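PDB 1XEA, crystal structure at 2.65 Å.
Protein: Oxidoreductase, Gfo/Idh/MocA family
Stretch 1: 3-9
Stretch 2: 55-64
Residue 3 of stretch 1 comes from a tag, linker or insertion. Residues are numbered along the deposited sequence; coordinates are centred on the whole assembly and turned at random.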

# COMPACT_ATOMS: atom_id res chain seq x y z
N LEU A 3 1.69 -28.09 34.46
CA LEU A 3 1.70 -27.07 35.51
C LEU A 3 0.29 -26.61 35.92
O LEU A 3 -0.65 -26.70 35.12
N LYS A 4 0.15 -26.13 37.15
CA LYS A 4 -1.12 -25.64 37.66
C LYS A 4 -0.91 -24.16 37.94
O LYS A 4 -0.23 -23.77 38.89
N ILE A 5 -1.48 -23.33 37.08
CA ILE A 5 -1.35 -21.89 37.20
C ILE A 5 -2.63 -21.29 37.78
O ILE A 5 -3.73 -21.76 37.50
N ALA A 6 -2.49 -20.25 38.59
CA ALA A 6 -3.65 -19.60 39.16
C ALA A 6 -3.67 -18.20 38.61
O ALA A 6 -2.66 -17.49 38.63
N MSE A 7 -4.82 -17.80 38.09
CA MSE A 7 -4.97 -16.46 37.56
C MSE A 7 -5.80 -15.60 38.50
O MSE A 7 -7.01 -15.80 38.65
N ILE A 8 -5.14 -14.65 39.14
CA ILE A 8 -5.80 -13.76 40.07
C ILE A 8 -6.15 -12.45 39.38
O ILE A 8 -5.28 -11.81 38.79
N GLY A 9 -7.42 -12.06 39.47
CA GLY A 9 -7.86 -10.81 38.87
C GLY A 9 -8.23 -10.92 37.40
O GLY A 9 -7.40 -10.71 36.52
N ASP A 55 -11.02 -15.24 47.11
CA ASP A 55 -9.97 -14.62 47.91
C ASP A 55 -8.60 -15.14 47.47
O ASP A 55 -8.35 -16.34 47.48
N TYR A 56 -7.72 -14.21 47.09
CA TYR A 56 -6.39 -14.56 46.62
C TYR A 56 -5.59 -15.44 47.57
O TYR A 56 -4.48 -15.84 47.24
N ARG A 57 -6.15 -15.74 48.73
CA ARG A 57 -5.45 -16.57 49.71
C ARG A 57 -5.79 -18.04 49.53
O ARG A 57 -4.91 -18.90 49.60
N ASP A 58 -7.07 -18.32 49.29
CA ASP A 58 -7.54 -19.69 49.11
C ASP A 58 -6.81 -20.36 47.95
O ASP A 58 -6.80 -21.58 47.83
N VAL A 59 -6.21 -19.54 47.11
CA VAL A 59 -5.49 -20.03 45.95
C VAL A 59 -4.42 -21.06 46.33
O VAL A 59 -4.17 -22.00 45.58
N LEU A 60 -3.79 -20.88 47.48
CA LEU A 60 -2.75 -21.81 47.91
C LEU A 60 -3.28 -23.21 48.15
O LEU A 60 -2.54 -24.19 48.07
N GLN A 61 -4.58 -23.30 48.45
CA GLN A 61 -5.23 -24.58 48.73
C GLN A 61 -5.05 -25.65 47.65
O GLN A 61 -4.82 -26.82 47.96
N TYR A 62 -5.14 -25.23 46.39
CA TYR A 62 -5.02 -26.14 45.26
C TYR A 62 -3.57 -26.49 44.91
O TYR A 62 -3.32 -27.25 43.96
N GLY A 63 -2.63 -25.96 45.67
CA GLY A 63 -1.23 -26.24 45.42
C GLY A 63 -0.79 -25.89 44.01
O GLY A 63 -0.37 -26.77 43.25
N VAL A 64 -0.90 -24.61 43.68
CA VAL A 64 -0.53 -24.09 42.36
C VAL A 64 0.98 -24.00 42.20
O VAL A 64 1.71 -23.90 43.18

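The contact follows the plain arithmetic of a β-strand. Along residues 4-8 alternate side chains face opposite ways, so Lys-4, Ala-6 and Ile-8 point toward the second stretch while Ile-5 and the selenomethionine Met-7 point away. Leu-3, which comes from an expression tag, takes no part. The second stretch offers a compact turning segment that meets the strand at intervals, through Tyr-56, Val-59, Tyr-62, Gly-63 and Val-64.

Ala-6 sets the fit at the middle. Its single methyl is a shallow bump, and two valines close over it: CB of Ala-6 lies 3.4 Å from CG1 of Val-59 and 3.7 Å from CG1 of Val-64. Val-59 points toward the strand with chi1 t; Val-64, set sideways, reaches the same methyl with chi1 m. Both branched neighbours come close to this short side chain.

Val-59 is shared between two strand residues. While its CG1 sits against Ala-6, its CG2 approaches Ile-8, 4.3 Å from CG1 of that residue. Ile-8 adopts m at chi1 and p at chi2, and its other branch reaches Tyr-56, with CG2 4.2 Å from the tyrosine CB. Tyr-56, chi1 p, therefore packs with the root of its side chain; the end leads away from the strand. These are looser contacts than those at Ala-6; here the CA atoms of Ile-8 and Tyr-56 are 6.6 Å apart.

At the other end, the CA atoms of Lys-4 and Val-64 approach to 5.0 Å, and Lys-4 contributes the largest covered area of any residue in the contact. Its chain runs t, t, then off-rotamer at chi3 and m at chi4, laying the methylenes along the turn. CD of Lys-4 lies 3.2 Å from the carbonyl O of Tyr-62 and 3.7 Å from O of Gly-63, while NZ passes 4.1 Å from CB of Tyr-62 and finds its hydrogen bond elsewhere in the structure. Tyr-62 (chi1 m) starts toward the strand, but its ring leads away. Gly-63 has a positive phi, which favours glycine, and a backbone bond from its N to O of Leu-60 (3.0 Å) helps hold the turn.

No hydrogen bond or salt bridge crosses between the stretches, so shape carries the contact. The rule is graded: a small residue where two valines converge, a branched one touching both Val-59 and the base of Tyr-56, and a long aliphatic chain draped over backbone carbonyls at the Val-64 end.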

# COMPACT_ATOMS: atom_id res chain seq x y z
CB LEU A 3 2.49 -25.84 35.02
CG LEU A 3 3.90 -26.11 34.49
CD1 LEU A 3 4.44 -24.89 33.77
CD2 LEU A 3 4.81 -26.50 35.64
CB LYS A 4 -1.51 -26.39 38.94
CG LYS A 4 -2.91 -26.08 39.49
CD LYS A 4 -3.14 -26.83 40.82
CE LYS A 4 -4.22 -27.91 40.71
NZ LYS A 4 -5.57 -27.34 40.39
CB ILE A 5 -1.05 -21.26 35.80
CG1 ILE A 5 0.42 -21.46 35.43
CG2 ILE A 5 -1.35 -19.77 35.80
CD1 ILE A 5 0.86 -22.89 35.27
CB ALA A 6 -3.54 -19.58 40.67
CB MSE A 7 -5.62 -16.51 36.19
CG MSE A 7 -4.69 -17.00 35.10
SE MSE A 7 -5.51 -16.90 33.37
CE MSE A 7 -6.26 -15.12 33.48
CB ILE A 8 -4.91 -13.45 41.29
CG1 ILE A 8 -4.62 -14.72 42.08
CG2 ILE A 8 -5.57 -12.41 42.17
CD1 ILE A 8 -3.44 -15.52 41.57
CB ASP A 55 -10.18 -14.94 49.40
CG ASP A 55 -9.23 -14.17 50.29
OD1 ASP A 55 -8.01 -14.37 50.17
OD2 ASP A 55 -9.72 -13.37 51.12
CB TYR A 56 -5.60 -13.29 46.28
CG TYR A 56 -5.14 -12.48 47.47
CD1 TYR A 56 -4.00 -12.84 48.19
CD2 TYR A 56 -5.84 -11.34 47.86
CE1 TYR A 56 -3.56 -12.07 49.27
CE2 TYR A 56 -5.41 -10.56 48.94
CZ TYR A 56 -4.26 -10.93 49.64
OH TYR A 56 -3.83 -10.17 50.71
CB ARG A 57 -5.79 -16.11 51.12
CG ARG A 57 -5.33 -14.70 51.40
CD ARG A 57 -6.27 -14.01 52.38
NE ARG A 57 -6.24 -12.56 52.20
CZ ARG A 57 -7.10 -11.72 52.77
NH1 ARG A 57 -8.05 -12.19 53.57
NH2 ARG A 57 -7.00 -10.41 52.55
CB ASP A 58 -9.04 -19.71 48.85
CG ASP A 58 -9.84 -19.10 49.98
OD1 ASP A 58 -9.82 -19.67 51.10
OD2 ASP A 58 -10.49 -18.06 49.76
CB VAL A 59 -4.83 -18.85 45.19
CG1 VAL A 59 -3.92 -19.36 44.09
CG2 VAL A 59 -5.91 -17.95 44.60
CB LEU A 60 -2.11 -21.30 49.19
CG LEU A 60 -1.42 -19.95 49.02
CD1 LEU A 60 -0.98 -19.48 50.39
CD2 LEU A 60 -0.22 -20.09 48.07
CB GLN A 61 -6.72 -24.35 48.99
CG GLN A 61 -6.98 -23.49 50.23
CD GLN A 61 -8.44 -23.43 50.63
OE1 GLN A 61 -9.07 -24.46 50.89
NE2 GLN A 61 -9.00 -22.22 50.69
CB TYR A 62 -5.72 -25.51 44.06
CG TYR A 62 -7.11 -25.00 44.37
CD1 TYR A 62 -7.30 -23.76 44.96
CD2 TYR A 62 -8.23 -25.78 44.10
CE1 TYR A 62 -8.59 -23.29 45.26
CE2 TYR A 62 -9.52 -25.33 44.40
CZ TYR A 62 -9.69 -24.09 44.98
OH TYR A 62 -10.97 -23.64 45.25
CB VAL A 64 -1.13 -22.69 42.15
CG1 VAL A 64 -2.65 -22.74 42.27
CG2 VAL A 64 -0.55 -21.72 43.17